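PDB 3KH1: predicted metal-dependent phosphohydrolase from Magnetospirillum magnetotacticum MS-1, which probably hydrolyses deoxyribonucleoside 5'-monophosphates as a metal-dependent phosphohydrolase of the HD-domain superfamily. Local coordinates for residues Ser15-Glu19 against Arg106-Leu111. Numbering follows the deposited sequence.
Sequences SFVVE and RLFGLL
The last turn of helix 8-19 packs against the end of helix 96-108 and the turn that follows; the closest CA pair is Phe16 and Leu110, 5.6 Å apart. Ser15-Glu19 is alpha-helical (Glu19 N to Ser15 O, 3.0 Å), so Ser15, Phe16 and Glu19 share the contact face. Along 106-111, phi/psi stay helical through Leu110, Leu111 (-72/162) turns the chain out, and the leucines are mt. Arg106, with chi1 and chi2 t and chi3 p, donates from NH2 (2.9 Å) and, less directly, NH1 (3.3 Å) to Glu19 OE2; Asp81 pairs with its NE, and Lys22 forms a second salt bridge with Glu19 OE2. Leu107 sets CD2 3.7 Å from Glu19 CG; its O accepts from Leu110 N (3.1 Å) and lies at the Phe16 ring edge, 3.2 Å from CD1. Phe108 starts a type I turn closed by Leu111 N to Phe108 O (2.9 Å); Phe108 CD1 is 3.9 Å from Phe16 CZ. Leu110 CD1 lies 3.7 Å from Glu19 CB, and a water donates to Leu110 O (2.8 Å) and to Ser15 OG (3.3 Å), itself hydrogen-bonded to Ala12 O. Leu111 covers one face of the t-rotamer Phe16 ring, a CH-pi contact with CG 4.0 Å from the centroid. Leu54 of the second subunit packs on Phe16 and Leu111. The Phe16 ring packed against a helix end and its type I turn ties helix 8-19 to helix 96-108 within the mainly helical HD-type fold, at the interface with the second subunit.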
ATOM      1  N   SER A  15       1.388 -17.677   4.224  1.00 14.15           N
ATOM      2  CA  SER A  15       0.890 -18.107   2.925  1.00 14.91           C
ATOM      3  C   SER A  15       0.023 -17.006   2.269  1.00 15.01           C
ATOM      4  O   SER A  15       0.129 -16.764   1.063  1.00 15.05           O
ATOM      5  CB  SER A  15       0.143 -19.416   3.041  1.00 16.10           C
ATOM      6  OG  SER A  15      -1.201 -19.281   3.501  1.00 18.28           O
ATOM      7  N   PHE A  16      -0.747 -16.282   3.089  1.00 14.05           N
ATOM      8  CA  PHE A  16      -1.537 -15.162   2.598  1.00 14.17           C
ATOM      9  C   PHE A  16      -0.634 -14.003   2.183  1.00 13.19           C
ATOM     10  O   PHE A  16      -0.803 -13.445   1.101  1.00 12.66           O
ATOM     11  CB  PHE A  16      -2.524 -14.723   3.680  1.00 13.53           C
ATOM     12  CG  PHE A  16      -3.487 -13.648   3.245  1.00 12.84           C
ATOM     13  CD1 PHE A  16      -4.611 -13.947   2.513  1.00 13.93           C
ATOM     14  CD2 PHE A  16      -3.273 -12.343   3.624  1.00 13.04           C
ATOM     15  CE1 PHE A  16      -5.498 -12.973   2.148  1.00 13.68           C
ATOM     16  CE2 PHE A  16      -4.174 -11.350   3.231  1.00 13.20           C
ATOM     17  CZ  PHE A  16      -5.293 -11.697   2.523  1.00 13.10           C
ATOM     18  N   VAL A  17       0.355 -13.672   3.023  1.00 12.19           N
ATOM     19  CA  VAL A  17       1.338 -12.626   2.733  1.00 11.97           C
ATOM     20  C   VAL A  17       1.994 -12.869   1.377  1.00 12.04           C
ATOM     21  O   VAL A  17       2.153 -11.918   0.561  1.00 12.61           O
ATOM     22  CB  VAL A  17       2.349 -12.420   3.866  1.00 12.36           C
ATOM     23  CG1 VAL A  17       3.474 -11.449   3.436  1.00 12.37           C
ATOM     24  CG2 VAL A  17       1.641 -11.907   5.174  1.00 12.50           C
ATOM     25  N   VAL A  18       2.411 -14.101   1.124  1.00 12.81           N
ATOM     26  CA  VAL A  18       3.053 -14.431  -0.138  1.00 14.16           C
ATOM     27  C   VAL A  18       2.080 -14.342  -1.323  1.00 13.77           C
ATOM     28  O   VAL A  18       2.426 -13.822  -2.391  1.00 13.86           O
ATOM     29  CB  VAL A  18       3.760 -15.815  -0.041  1.00 14.57           C
ATOM     30  CG1 VAL A  18       4.206 -16.321  -1.421  1.00 17.19           C
ATOM     31  CG2 VAL A  18       4.939 -15.706   0.980  1.00 16.85           C
ATOM     32  N   GLU A  19       0.877 -14.889  -1.152  1.00 13.13           N
ATOM     33  CA  GLU A  19      -0.130 -14.926  -2.211  1.00 13.95           C
ATOM     34  C   GLU A  19      -0.510 -13.535  -2.716  1.00 13.24           C
ATOM     35  O   GLU A  19      -0.647 -13.312  -3.920  1.00 13.73           O
ATOM     36  CB  GLU A  19      -1.364 -15.637  -1.718  1.00 15.02           C
ATOM     37  CG  GLU A  19      -2.464 -15.773  -2.800  1.00 17.70           C
ATOM     38  CD  GLU A  19      -2.170 -16.741  -3.970  1.00 19.70           C
ATOM     39  OE1 GLU A  19      -1.153 -17.467  -3.975  1.00 24.05           O
ATOM     40  OE2 GLU A  19      -3.017 -16.829  -4.895  1.00 21.68           O
ATOM     41  N   ARG A 106     -11.479 -18.026  -1.331  1.00 21.41           N
ATOM     42  CA  ARG A 106     -10.207 -18.674  -1.568  1.00 21.72           C
ATOM     43  C   ARG A 106      -9.075 -17.905  -0.918  1.00 20.41           C
ATOM     44  O   ARG A 106      -8.194 -18.483  -0.273  1.00 21.18           O
ATOM     45  CB  ARG A 106      -9.910 -18.812  -3.059  1.00 22.16           C
ATOM     46  CG  ARG A 106      -8.634 -19.605  -3.324  1.00 22.55           C
ATOM     47  CD  ARG A 106      -8.263 -19.616  -4.782  1.00 23.45           C
ATOM     48  NE  ARG A 106      -7.596 -18.382  -5.222  1.00 22.53           N
ATOM     49  CZ  ARG A 106      -6.300 -18.083  -5.033  1.00 22.58           C
ATOM     50  NH1 ARG A 106      -5.472 -18.899  -4.377  1.00 24.88           N
ATOM     51  NH2 ARG A 106      -5.806 -16.992  -5.565  1.00 22.22           N
ATOM     52  N   LEU A 107      -9.078 -16.580  -1.114  1.00 17.81           N
ATOM     53  CA  LEU A 107      -7.960 -15.756  -0.693  1.00 16.39           C
ATOM     54  C   LEU A 107      -7.961 -15.544   0.807  1.00 15.92           C
ATOM     55  O   LEU A 107      -6.953 -15.845   1.464  1.00 16.16           O
ATOM     56  CB  LEU A 107      -7.962 -14.426  -1.460  1.00 16.00           C
ATOM     57  CG  LEU A 107      -7.498 -14.604  -2.937  1.00 15.96           C
ATOM     58  CD1 LEU A 107      -8.048 -13.514  -3.816  1.00 18.44           C
ATOM     59  CD2 LEU A 107      -5.968 -14.739  -2.975  1.00 18.13           C
ATOM     60  N   PHE A 108      -9.034 -14.977   1.365  1.00 16.32           N
ATOM     61  CA  PHE A 108      -9.106 -14.836   2.828  1.00 17.24           C
ATOM     62  C   PHE A 108      -9.072 -16.211   3.511  1.00 17.77           C
ATOM     63  O   PHE A 108      -8.585 -16.314   4.631  1.00 18.13           O
ATOM     64  CB  PHE A 108     -10.321 -13.992   3.267  1.00 17.85           C
ATOM     65  CG  PHE A 108     -10.268 -12.568   2.731  1.00 16.77           C
ATOM     66  CD1 PHE A 108      -9.198 -11.727   3.021  1.00 15.83           C
ATOM     67  CD2 PHE A 108     -11.258 -12.069   1.900  1.00 17.49           C
ATOM     68  CE1 PHE A 108      -9.129 -10.440   2.512  1.00 15.40           C
ATOM     69  CE2 PHE A 108     -11.165 -10.761   1.397  1.00 17.55           C
ATOM     70  CZ  PHE A 108     -10.126  -9.985   1.707  1.00 14.50           C
ATOM     71  N   GLY A 109      -9.501 -17.260   2.807  1.00 18.16           N
ATOM     72  CA  GLY A 109      -9.510 -18.605   3.367  1.00 18.89           C
ATOM     73  C   GLY A 109      -8.109 -19.137   3.607  1.00 18.90           C
ATOM     74  O   GLY A 109      -7.960 -20.136   4.299  1.00 20.76           O
ATOM     75  N   LEU A 110      -7.078 -18.522   3.021  1.00 18.98           N
ATOM     76  CA  LEU A 110      -5.688 -18.865   3.350  1.00 17.42           C
ATOM     77  C   LEU A 110      -5.328 -18.507   4.807  1.00 17.55           C
ATOM     78  O   LEU A 110      -4.444 -19.101   5.407  1.00 18.41           O
ATOM     79  CB  LEU A 110      -4.718 -18.173   2.394  1.00 18.59           C
ATOM     80  CG  LEU A 110      -4.763 -18.625   0.919  1.00 20.21           C
ATOM     81  CD1 LEU A 110      -3.871 -17.714   0.063  1.00 19.47           C
ATOM     82  CD2 LEU A 110      -4.378 -20.116   0.762  1.00 23.08           C
ATOM     83  N   LEU A 111      -5.973 -17.483   5.345  1.00 17.45           N
ATOM     84  CA  LEU A 111      -5.670 -17.016   6.696  1.00 16.98           C
ATOM     85  C   LEU A 111      -6.183 -18.007   7.737  1.00 17.97           C
ATOM     86  O   LEU A 111      -7.064 -18.822   7.442  1.00 18.57           O
ATOM     87  CB  LEU A 111      -6.306 -15.641   6.931  1.00 16.97           C
ATOM     88  CG  LEU A 111      -5.664 -14.493   6.150  1.00 14.40           C
ATOM     89  CD1 LEU A 111      -6.638 -13.307   6.092  1.00 16.62           C
ATOM     90  CD2 LEU A 111      -4.299 -14.146   6.762  1.00 14.37           C
TER
HETATM   91  O   HOH W   1      -3.367 -21.484   4.550  1.00 46.69           O
HETATM   92  O   HOH W   2      -2.652 -19.750  -4.458  1.00 41.51           O